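Glycerophosphoryl diester phosphodiesterase (Parabacteroides distasonis, PDB 3MZ2) probably hydrolyses glycerophosphodiesters, releasing an alcohol and glycerol 3-phosphate. Local coordinates at residues 95-98 with 99-103; 77-81 with 82-86; 48-51 with 52-56; 145-148 with 149-153. All coordinates share one frame; numbering follows the deposited sequence. Where two conformers were deposited one is given.

Interaction 1: 95-98 with 99-103; sequences SDYT and WEELQ
Glu101 folds its side chain back over the start of its own helix and lies across Thr98, where the two residues exchange hydrogen bonds. In one direction Glu101 N donates to Thr98 OG1 at 3.1 Å, with an N-H...O angle of 164°. In the other, Thr98 N donates to Glu101 OE1 at 2.8 Å, meeting the carboxylate on its anti side and somewhat out of its plane. Two torsions make the exchange possible: Thr98 holds OG1 between its backbone N and carbonyl carbon (chi1 62°), turned to the first turn, while CG of Glu101 stands opposite its carbonyl carbon and the extended chain beyond runs back to the threonine. A water bound to Asp96 O donates to the same OE1, so this oxygen ties the helix start to the residues before it.

The first regular helical bond is Leu102 N to Thr98 O, 2.9 Å. Leu102 also turns CD2 to Tyr97, meeting CB of the tyrosine at 3.7 Å, the two side chains crossing at about a right angle. The Tyr97 ring and the Glu101 carboxylate are likewise nearly perpendicular, 81° between planes. Tyr97 OH is hydrogen-bonded to Thr91 O, and its ring packs edge-to-face with Phe105, which holds the ring end of the residue before the cap. Trp99 N is taken up by Asp73 OD1. The reciprocal bonds of Thr98 and Glu101 are those of a capping box, with Thr98 as N-cap of the short surface helix 99-102.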
loop_
_atom_site.group_PDB
_atom_site.type_symbol
_atom_site.label_atom_id
_atom_site.label_comp_id
_atom_site.label_asym_id
_atom_site.label_seq_id
_atom_site.Cartn_x
_atom_site.Cartn_y
_atom_site.Cartn_z
ATOM N N SER A 95 0.799 12.881 8.665
ATOM C CA SER A 95 1.550 12.423 9.835
ATOM C C SER A 95 2.525 13.478 10.380
ATOM O O SER A 95 3.123 13.239 11.414
ATOM C CB SER A 95 2.291 11.122 9.558
ATOM O OG SER A 95 3.284 11.334 8.554
ATOM N N ASP A 96 2.675 14.631 9.722
ATOM C CA ASP A 96 3.452 15.758 10.322
ATOM C C ASP A 96 2.679 16.557 11.380
ATOM O O ASP A 96 3.278 17.411 12.035
ATOM C CB ASP A 96 3.909 16.827 9.303
ATOM C CG ASP A 96 4.789 16.289 8.179
ATOM O OD1 ASP A 96 5.722 15.489 8.447
ATOM O OD2 ASP A 96 4.577 16.785 7.038
ATOM N N TYR A 97 1.371 16.334 11.507
ATOM C CA TYR A 97 0.519 17.172 12.345
ATOM C C TYR A 97 -0.200 16.333 13.389
ATOM O O TYR A 97 -0.598 15.215 13.126
ATOM C CB TYR A 97 -0.543 17.862 11.477
ATOM C CG TYR A 97 0.040 18.794 10.450
ATOM C CD1 TYR A 97 0.378 20.089 10.781
ATOM C CD2 TYR A 97 0.183 18.393 9.119
ATOM C CE1 TYR A 97 0.907 20.960 9.836
ATOM C CE2 TYR A 97 0.721 19.259 8.169
ATOM C CZ TYR A 97 1.065 20.542 8.537
ATOM O OH TYR A 97 1.582 21.436 7.619
ATOM N N THR A 98 -0.351 16.877 14.589
ATOM C CA THR A 98 -1.235 16.273 15.557
ATOM C C THR A 98 -2.651 16.416 15.075
ATOM O O THR A 98 -2.927 17.285 14.214
ATOM C CB THR A 98 -1.145 16.947 16.935
ATOM O OG1 THR A 98 -1.550 18.312 16.820
ATOM C CG2 THR A 98 0.279 16.891 17.475
ATOM N N TRP A 99 -3.546 15.626 15.673
ATOM C CA TRP A 99 -4.979 15.716 15.413
ATOM C C TRP A 99 -5.450 17.157 15.643
ATOM O O TRP A 99 -6.144 17.714 14.811
ATOM C CB TRP A 99 -5.805 14.717 16.267
ATOM C CG TRP A 99 -7.304 15.052 16.205
ATOM C CD1 TRP A 99 -8.198 14.680 15.228
ATOM C CD2 TRP A 99 -8.043 15.864 17.123
ATOM N NE1 TRP A 99 -9.452 15.190 15.509
ATOM C CE2 TRP A 99 -9.376 15.930 16.654
ATOM C CE3 TRP A 99 -7.704 16.574 18.278
ATOM C CZ2 TRP A 99 -10.375 16.659 17.328
ATOM C CZ3 TRP A 99 -8.700 17.289 18.949
ATOM C CH2 TRP A 99 -10.017 17.320 18.467
ATOM N N GLU A 100 -5.066 17.754 16.765
ATOM C CA GLU A 100 -5.485 19.112 17.067
ATOM C C GLU A 100 -5.023 20.109 16.004
ATOM O O GLU A 100 -5.804 20.970 15.585
ATOM C CB GLU A 100 -5.010 19.514 18.442
ATOM C CG GLU A 100 -5.602 20.816 18.903
ATOM C CD GLU A 100 -5.163 21.191 20.285
ATOM O OE1 GLU A 100 -4.456 20.385 20.933
ATOM O OE2 GLU A 100 -5.529 22.301 20.730
ATOM N N GLU A 101 -3.771 19.985 15.547
ATOM C CA GLU A 101 -3.266 20.843 14.465
ATOM C C GLU A 101 -4.028 20.643 13.162
ATOM O O GLU A 101 -4.392 21.618 12.483
ATOM C CB GLU A 101 -1.770 20.594 14.244
ATOM C CG GLU A 101 -0.898 21.065 15.414
ATOM C CD GLU A 101 0.514 20.527 15.373
ATOM O OE1 GLU A 101 0.777 19.490 14.734
ATOM O OE2 GLU A 101 1.369 21.125 16.036
ATOM N N LEU A 102 -4.319 19.382 12.850
ATOM C CA LEU A 102 -5.088 19.023 11.641
ATOM C C LEU A 102 -6.465 19.679 11.610
ATOM O O LEU A 102 -7.004 19.977 10.559
ATOM C CB LEU A 102 -5.223 17.509 11.524
ATOM C CG LEU A 102 -4.028 16.744 10.962
ATOM C CD1 LEU A 102 -4.361 15.251 10.948
ATOM C CD2 LEU A 102 -3.604 17.233 9.548
ATOM N N GLN A 103 -7.034 19.914 12.790
ATOM C CA GLN A 103 -8.347 20.539 12.891
ATOM C C GLN A 103 -8.365 21.969 12.402
ATOM O O GLN A 103 -9.428 22.510 12.092
ATOM C CB GLN A 103 -8.878 20.433 14.323
ATOM C CG GLN A 103 -9.199 19.005 14.698
ATOM C CD GLN A 103 -10.072 18.317 13.655
ATOM O OE1 GLN A 103 -11.232 18.721 13.427
ATOM N NE2 GLN A 103 -9.506 17.295 12.973
HETATM O O HOH W 1 3.177 19.009 14.384
#

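Interaction 2: 77-81 with 82-86; sequences VLFHD and DTLER. With SO4 (sulfate ion), chain C.
Arg86 grips the Asp81 carboxylate side-on with two nitrogens, one to each oxygen. NE donates to Asp81 OD2 at 2.8 Å, meeting that oxygen's syn lone pair, with OD2 close to the guanidinium plane, whereas NH2 reaches Asp81 OD1 at 3.1 Å from above the carboxylate plane. The two flat groups are therefore twisted, 52° between planes. The bend at chi3 (61°) turns the otherwise extended arginine chain so that its NE edge faces the acid.

Asp81 OD1 has a second donor, His80 ND1, at 2.7 Å and almost exactly in the imidazole plane. This His-carboxylate hydrogen bond fixes the ring's rotation and directs NE2 to a sulfate, which it meets at O4, 3.2 Å away. His37 and Arg38 bind the same ion, which probably comes from the crystallisation liquor but may mark an anion-binding pocket. Two waters lie 3.0 Å from Asp81 OD2; one accepts from Arg86 N, the other also approaches Thr83 O, and the protons may be shared among their acceptors.

Apolar packing backs this network: Leu84 CD2 sits over one face of the Phe79 ring, 4.0 Å from its centroid, in a CH-pi contact. In the next shell, Glu47 forms a salt bridge with Arg86 NH1, and Asp82 and Thr83 bond to their counterparts in the second subunit. The turn leaves strand 76-78, which pairs with strand 63-70, and Leu78 rests on helix 122-129.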
loop_
_atom_site.group_PDB
_atom_site.type_symbol
_atom_site.label_atom_id
_atom_site.label_comp_id
_atom_site.label_asym_id
_atom_site.label_seq_id
_atom_site.Cartn_x
_atom_site.Cartn_y
_atom_site.Cartn_z
ATOM N N VAL A 77 -7.271 9.139 11.490
ATOM C CA VAL A 77 -8.175 10.041 10.779
ATOM C C VAL A 77 -8.499 9.476 9.390
ATOM O O VAL A 77 -7.880 8.528 8.960
ATOM C CB VAL A 77 -7.567 11.465 10.668
ATOM C CG1 VAL A 77 -7.345 12.086 12.029
ATOM C CG2 VAL A 77 -6.237 11.461 9.885
ATOM N N LEU A 78 -9.510 10.040 8.713
ATOM C CA LEU A 78 -9.878 9.607 7.370
ATOM C C LEU A 78 -9.318 10.635 6.404
ATOM O O LEU A 78 -9.733 11.787 6.461
ATOM C CB LEU A 78 -11.392 9.576 7.214
ATOM C CG LEU A 78 -12.116 8.720 8.245
ATOM C CD1 LEU A 78 -13.600 8.611 7.946
ATOM C CD2 LEU A 78 -11.510 7.359 8.393
ATOM N N PHE A 79 -8.424 10.206 5.526
ATOM C CA PHE A 79 -7.787 11.077 4.568
ATOM C C PHE A 79 -7.003 10.192 3.584
ATOM O O PHE A 79 -6.142 9.414 4.012
ATOM C CB PHE A 79 -6.815 12.055 5.277
ATOM C CG PHE A 79 -6.454 13.229 4.434
ATOM C CD1 PHE A 79 -7.282 14.347 4.403
ATOM C CD2 PHE A 79 -5.321 13.209 3.638
ATOM C CE1 PHE A 79 -6.984 15.411 3.608
ATOM C CE2 PHE A 79 -5.037 14.282 2.829
ATOM C CZ PHE A 79 -5.860 15.382 2.833
ATOM N N HIS A 80 -7.265 10.324 2.289
ATOM C CA HIS A 80 -6.683 9.381 1.329
ATOM C C HIS A 80 -5.186 9.570 1.041
ATOM O O HIS A 80 -4.415 8.631 1.136
ATOM C CB HIS A 80 -7.458 9.393 0.010
ATOM C CG HIS A 80 -6.874 8.470 -1.018
ATOM N ND1 HIS A 80 -5.867 8.875 -1.876
ATOM C CD2 HIS A 80 -7.053 7.149 -1.245
ATOM C CE1 HIS A 80 -5.510 7.848 -2.632
ATOM N NE2 HIS A 80 -6.228 6.798 -2.287
ATOM N N ASP A 81 -4.820 10.778 0.652
ATOM C CA ASP A 81 -3.487 11.053 0.073
ATOM C C ASP A 81 -2.380 11.145 1.105
ATOM O O ASP A 81 -2.621 11.427 2.289
ATOM C CB ASP A 81 -3.471 12.364 -0.710
ATOM C CG ASP A 81 -4.352 12.355 -1.932
ATOM O OD1 ASP A 81 -4.823 11.277 -2.384
ATOM O OD2 ASP A 81 -4.603 13.461 -2.453
ATOM N N ASP A 82 -1.160 10.980 0.583
ATOM C CA ASP A 82 0.071 11.124 1.337
ATOM C C ASP A 82 0.388 12.599 1.579
ATOM O O ASP A 82 1.251 12.917 2.355
ATOM C CB ASP A 82 1.270 10.455 0.583
ATOM C CG ASP A 82 1.111 8.949 0.452
ATOM O OD1 ASP A 82 0.435 8.312 1.319
ATOM O OD2 ASP A 82 1.625 8.394 -0.534
ATOM N N THR A 83 -0.250 13.497 0.856
ATOM C CA THR A 83 -0.040 14.933 1.097
ATOM C C THR A 83 -1.409 15.592 1.262
ATOM O O THR A 83 -2.414 15.102 0.733
ATOM C CB THR A 83 0.766 15.582 -0.051
ATOM O OG1 THR A 83 0.007 15.561 -1.273
ATOM C CG2 THR A 83 2.045 14.841 -0.263
ATOM N N LEU A 84 -1.441 16.699 1.990
ATOM C CA LEU A 84 -2.696 17.426 2.278
ATOM C C LEU A 84 -3.296 18.275 1.157
ATOM O O LEU A 84 -4.470 18.547 1.230
ATOM C CB LEU A 84 -2.501 18.305 3.524
ATOM C CG LEU A 84 -2.291 17.561 4.840
ATOM C CD1 LEU A 84 -1.643 18.474 5.935
ATOM C CD2 LEU A 84 -3.636 17.006 5.260
ATOM N N GLU A 85 -2.526 18.650 0.113
ATOM C CA GLU A 85 -2.955 19.670 -0.871
ATOM C C GLU A 85 -4.191 19.386 -1.717
ATOM O O GLU A 85 -4.967 20.305 -1.946
ATOM C CB GLU A 85 -1.825 20.068 -1.842
ATOM C CG GLU A 85 -0.685 20.826 -1.194
ATOM C CD GLU A 85 0.385 19.923 -0.592
ATOM O OE1 GLU A 85 0.222 18.680 -0.625
ATOM O OE2 GLU A 85 1.395 20.461 -0.075
ATOM N N ARG A 86 -4.399 18.154 -2.200
ATOM C CA ARG A 86 -5.541 17.893 -3.085
ATOM C C ARG A 86 -6.919 18.087 -2.428
ATOM O O ARG A 86 -7.802 18.710 -3.012
ATOM C CB ARG A 86 -5.441 16.483 -3.728
ATOM C CG ARG A 86 -6.526 16.223 -4.804
ATOM C CD ARG A 86 -6.400 14.820 -5.416
ATOM N NE ARG A 86 -6.563 13.793 -4.394
ATOM C CZ ARG A 86 -7.713 13.203 -4.064
ATOM N NH1 ARG A 86 -8.848 13.446 -4.727
ATOM N NH2 ARG A 86 -7.712 12.316 -3.084
HETATM S S SO4 C . -8.295 4.267 -4.146
HETATM O O1 SO4 C . -8.916 5.040 -3.068
HETATM O O2 SO4 C . -9.107 3.068 -4.361
HETATM O O3 SO4 C . -8.223 5.023 -5.410
HETATM O O4 SO4 C . -6.886 4.013 -3.752
HETATM O O HOH W 2 -2.776 15.863 -2.225
HETATM O O HOH W 3 -4.946 15.550 -0.376
#

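Interaction 3: 48-51 with 52-56; sequences NSME and TFENT
Ser49 and Phe53 meet both through the backbone and through the ring. Among the hydrogen bonds, Phe53 N donates to Ser49 O at 3.2 Å, followed by Glu54 N to Met50 O and Asn55 N to Glu51 O, the regular i to i+4 pattern of a helix. Ser49 precedes it as N-cap: its OG accepts from Thr52 N at 3.0 Å, its chi1 of 76° setting the hydroxyl between backbone N and carbonyl carbon, turned to the first helical turn. Ser49 OG and Thr52 OG1 are each also bonded to Pro46 O.

The aromatic contacts centre on Phe53. Ser49 O lies 3.2 Å above the middle of one ring face, and Met50 N lies over the same face nearer the rim. The selenium of Met50, a selenomethionine, sits obliquely beside the ring in a Met-aromatic contact, SE being 4.0 Å from Phe53 CE2. With an alanine here in place of Phe53, the face over Ser49 O would be lost, which would probably leave that carbonyl uncovered and a gap beside the selenium.

Alongside Met50 O runs Glu54, its CG 3.2 Å from that oxygen. Further out, Asn48 ND2 is bonded to Asp67, and Met50 packs on helix 122-129. Polar and apolar groups are thus buried together: the capping hydroxyls are satisfied within the protein, by Thr52 N and Pro46 O, while Phe53 and Met50 supply apolar packing.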
loop_
_atom_site.group_PDB
_atom_site.type_symbol
_atom_site.label_atom_id
_atom_site.label_comp_id
_atom_site.label_asym_id
_atom_site.label_seq_id
_atom_site.Cartn_x
_atom_site.Cartn_y
_atom_site.Cartn_z
ATOM N N ASN A 48 -13.974 11.539 2.158
ATOM C CA ASN A 48 -13.621 11.214 3.554
ATOM C C ASN A 48 -14.073 12.309 4.530
ATOM O O ASN A 48 -13.314 12.761 5.395
ATOM C CB ASN A 48 -12.111 10.933 3.672
ATOM C CG ASN A 48 -11.726 9.563 3.160
ATOM O OD1 ASN A 48 -12.184 8.541 3.679
ATOM N ND2 ASN A 48 -10.839 9.518 2.155
ATOM N N SER A 49 -15.329 12.699 4.390
ATOM C CA SER A 49 -15.914 13.690 5.278
ATOM C C SER A 49 -17.242 13.203 5.789
ATOM O O SER A 49 -17.979 12.517 5.086
ATOM C CB SER A 49 -16.088 15.046 4.581
ATOM O OG SER A 49 -17.204 15.066 3.685
HETATM N N MSE A 50 -17.533 13.539 7.037
HETATM C CA MSE A 50 -18.804 13.119 7.651
HETATM C C MSE A 50 -19.953 13.701 6.860
HETATM O O MSE A 50 -20.998 13.069 6.675
HETATM C CB MSE A 50 -18.903 13.654 9.060
HETATM C CG MSE A 50 -17.805 13.262 9.977
HETATM SE SE MSE A 50 -17.866 11.317 10.247
HETATM C CE MSE A 50 -19.634 11.264 11.092
ATOM N N GLU A 51 -19.764 14.930 6.414
ATOM C CA GLU A 51 -20.817 15.654 5.694
ATOM C C GLU A 51 -21.173 14.934 4.395
ATOM O O GLU A 51 -22.343 14.841 4.009
ATOM C CB GLU A 51 -20.358 17.097 5.432
ATOM C CG GLU A 51 -20.280 17.944 6.699
ATOM C CD GLU A 51 -18.958 17.828 7.484
ATOM O OE1 GLU A 51 -18.047 17.075 7.074
ATOM O OE2 GLU A 51 -18.839 18.502 8.535
ATOM N N THR A 52 -20.179 14.441 3.694
ATOM C CA THR A 52 -20.442 13.730 2.455
ATOM C C THR A 52 -21.155 12.404 2.664
ATOM O O THR A 52 -22.043 12.050 1.882
ATOM C CB THR A 52 -19.170 13.524 1.697
ATOM O OG1 THR A 52 -18.502 14.785 1.657
ATOM C CG2 THR A 52 -19.457 13.048 0.287
ATOM N N PHE A 53 -20.804 11.697 3.731
ATOM C CA PHE A 53 -21.509 10.465 4.055
ATOM C C PHE A 53 -22.990 10.762 4.263
ATOM O O PHE A 53 -23.869 10.058 3.728
ATOM C CB PHE A 53 -20.974 9.761 5.327
ATOM C CG PHE A 53 -19.478 9.576 5.402
ATOM C CD1 PHE A 53 -18.697 9.391 4.272
ATOM C CD2 PHE A 53 -18.868 9.490 6.666
ATOM C CE1 PHE A 53 -17.351 9.166 4.396
ATOM C CE2 PHE A 53 -17.502 9.335 6.788
ATOM C CZ PHE A 53 -16.733 9.173 5.669
ATOM N N GLU A 54 -23.267 11.770 5.094
ATOM C CA GLU A 54 -24.651 12.152 5.421
ATOM C C GLU A 54 -25.452 12.588 4.177
ATOM O O GLU A 54 -26.631 12.185 3.982
ATOM C CB GLU A 54 -24.630 13.282 6.461
ATOM C CG GLU A 54 -24.029 12.876 7.782
ATOM C CD GLU A 54 -23.543 14.042 8.663
ATOM O OE1 GLU A 54 -23.870 15.227 8.369
ATOM O OE2 GLU A 54 -22.821 13.744 9.658
ATOM N N ASN A 55 -24.822 13.413 3.356
ATOM C CA ASN A 55 -25.405 13.843 2.083
ATOM C C ASN A 55 -25.738 12.653 1.197
ATOM O O ASN A 55 -26.860 12.545 0.682
ATOM C CB ASN A 55 -24.447 14.776 1.337
ATOM C CG ASN A 55 -25.076 15.370 0.073
ATOM O OD1 ASN A 55 -26.111 16.034 0.156
ATOM N ND2 ASN A 55 -24.437 15.175 -1.077
ATOM N N THR A 56 -24.816 11.728 1.035
ATOM C CA THR A 56 -25.106 10.565 0.211
ATOM C C THR A 56 -26.326 9.792 0.728
ATOM O O THR A 56 -27.179 9.440 -0.052
ATOM C CB THR A 56 -23.896 9.617 0.101
ATOM O OG1 THR A 56 -22.803 10.307 -0.511
ATOM C CG2 THR A 56 -24.189 8.355 -0.737
#

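Interaction 4: 145-148 with 149-153; sequences ERTA and QLITD
The carboxylate of Glu145, in the conformer described, and the amide of Gln149 are turned nearly perpendicular, 83° between planes, with OE2 of Glu145 3.0 Å from NE2 of Gln149. The angle is too poor for a hydrogen bond, so closeness alone relates these polar ends. Glu145 brings its carboxylate there by a bend at chi2 (87°), and CG of Glu145 packs 3.4 Å from NE2 of Gln149. The amide carbon of Gln149 lies near Glu145 O, the acceptor of Gln149 N.

One turn on, Ala148 O takes two bonds from Thr152, from N at 3.1 Å and from OG1 at 2.9 Å, arriving on opposite faces of the carbonyl plane. Thr152 OG1 also meets Asn177 ND2. A valine in place of Thr152 would probably leave Ala148 O with the backbone bond alone and Asn177 without this partner.

Thr147 and Ile151 lie side by side, CG2 to CD1 4.0 Å apart. These contacts run along helix 144-153 of the beta-alpha-beta unit between strands 135-137 and 160-164: Ile151 faces strand 160-164, Ala148 packs on helix 167-176, and Leu150 touches helix 122-129.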
loop_
_atom_site.group_PDB
_atom_site.type_symbol
_atom_site.label_atom_id
_atom_site.label_comp_id
_atom_site.label_asym_id
_atom_site.label_seq_id
_atom_site.Cartn_x
_atom_site.Cartn_y
_atom_site.Cartn_z
ATOM N N GLU A 145 -2.749 -5.146 12.974
ATOM C CA GLU A 145 -3.129 -5.556 14.334
ATOM C C GLU A 145 -3.951 -4.471 15.038
ATOM O O GLU A 145 -4.870 -4.793 15.785
ATOM C CB GLU A 145 -1.905 -5.967 15.158
ATOM C CG GLU A 145 -2.181 -6.440 16.605
ATOM C CD GLU A 145 -2.494 -7.941 16.745
ATOM O OE1 GLU A 145 -2.161 -8.736 15.846
ATOM O OE2 GLU A 145 -3.058 -8.326 17.786
ATOM N N ARG A 146 -3.635 -3.206 14.794
ATOM C CA ARG A 146 -4.361 -2.115 15.437
ATOM C C ARG A 146 -5.778 -2.069 14.928
ATOM O O ARG A 146 -6.734 -1.893 15.708
ATOM C CB ARG A 146 -3.703 -0.743 15.175
ATOM C CG ARG A 146 -4.298 0.314 16.079
ATOM C CD ARG A 146 -3.514 1.553 16.128
ATOM N NE ARG A 146 -4.347 2.594 16.689
ATOM C CZ ARG A 146 -3.986 3.857 16.755
ATOM N NH1 ARG A 146 -2.783 4.240 16.324
ATOM N NH2 ARG A 146 -4.827 4.726 17.259
ATOM N N THR A 147 -5.930 -2.197 13.615
ATOM C CA THR A 147 -7.266 -2.207 13.017
ATOM C C THR A 147 -8.093 -3.384 13.591
ATOM O O THR A 147 -9.267 -3.194 13.959
ATOM C CB THR A 147 -7.149 -2.317 11.527
ATOM O OG1 THR A 147 -6.431 -1.164 11.059
ATOM C CG2 THR A 147 -8.571 -2.480 10.847
ATOM N N ALA A 148 -7.497 -4.574 13.622
ATOM C CA ALA A 148 -8.184 -5.735 14.226
ATOM C C ALA A 148 -8.660 -5.424 15.647
ATOM O O ALA A 148 -9.808 -5.697 16.010
ATOM C CB ALA A 148 -7.315 -7.010 14.202
ATOM N N GLN A 149 -7.783 -4.832 16.445
ATOM C CA GLN A 149 -8.126 -4.592 17.851
ATOM C C GLN A 149 -9.183 -3.494 18.002
ATOM O O GLN A 149 -10.073 -3.596 18.872
ATOM C CB GLN A 149 -6.874 -4.236 18.634
ATOM C CG GLN A 149 -5.947 -5.446 18.798
ATOM C CD GLN A 149 -4.518 -5.075 19.180
ATOM O OE1 GLN A 149 -4.101 -3.918 19.070
ATOM N NE2 GLN A 149 -3.754 -6.085 19.621
ATOM N N LEU A 150 -9.106 -2.437 17.206
ATOM C CA LEU A 150 -10.086 -1.348 17.315
ATOM C C LEU A 150 -11.490 -1.869 17.038
ATOM O O LEU A 150 -12.408 -1.592 17.776
ATOM C CB LEU A 150 -9.786 -0.216 16.332
ATOM C CG LEU A 150 -10.715 1.012 16.441
ATOM C CD1 LEU A 150 -10.677 1.641 17.820
ATOM C CD2 LEU A 150 -10.312 2.043 15.373
ATOM N N ILE A 151 -11.654 -2.620 15.943
ATOM C CA ILE A 151 -12.997 -3.132 15.587
ATOM C C ILE A 151 -13.515 -4.124 16.670
ATOM O O ILE A 151 -14.683 -4.058 17.111
ATOM C CB ILE A 151 -12.999 -3.816 14.217
ATOM C CG1 ILE A 151 -12.658 -2.781 13.147
ATOM C CG2 ILE A 151 -14.362 -4.428 13.905
ATOM C CD1 ILE A 151 -12.357 -3.409 11.725
ATOM N N THR A 152 -12.630 -5.018 17.135
ATOM C CA THR A 152 -12.974 -5.997 18.124
ATOM C C THR A 152 -13.328 -5.343 19.449
ATOM O O THR A 152 -14.352 -5.663 20.065
ATOM C CB THR A 152 -11.887 -7.050 18.324
ATOM O OG1 THR A 152 -11.618 -7.650 17.056
ATOM C CG2 THR A 152 -12.335 -8.169 19.329
ATOM N N ASP A 153 -12.471 -4.421 19.896
ATOM C CA ASP A 153 -12.667 -3.764 21.215
ATOM C C ASP A 153 -13.982 -2.968 21.246
ATOM O O ASP A 153 -14.632 -2.863 22.285
ATOM C CB ASP A 153 -11.542 -2.774 21.529
ATOM C CG ASP A 153 -10.163 -3.447 21.828
ATOM O OD1 ASP A 153 -10.024 -4.689 21.885
ATOM O OD2 ASP A 153 -9.205 -2.669 21.994
#

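How the interactions relate
Interaction 3 is the buried member of the set and interaction 1 the surface one, with interactions 2 and 4 partly buried between them. Both 1 and 3 are helix starts with a hydroxyl N-cap, but in 1 the Glu101 carboxylate returns a bond, while in 3 an aromatic ring and selenium pack beside the cap. Interaction 2 alone holds a salt bridge and a sulfate, and it touches two others: Leu84 CD1 lies 3.3 Å from Tyr97 CE2, and Leu78 CD1 3.9 Å from Phe53 CZ. Interaction 4, inside a barrel helix, touches none of them; its nearest atoms are about 8 Å from interaction 2. Helix 122-129 nevertheless packs against residues of 2, 3 and 4.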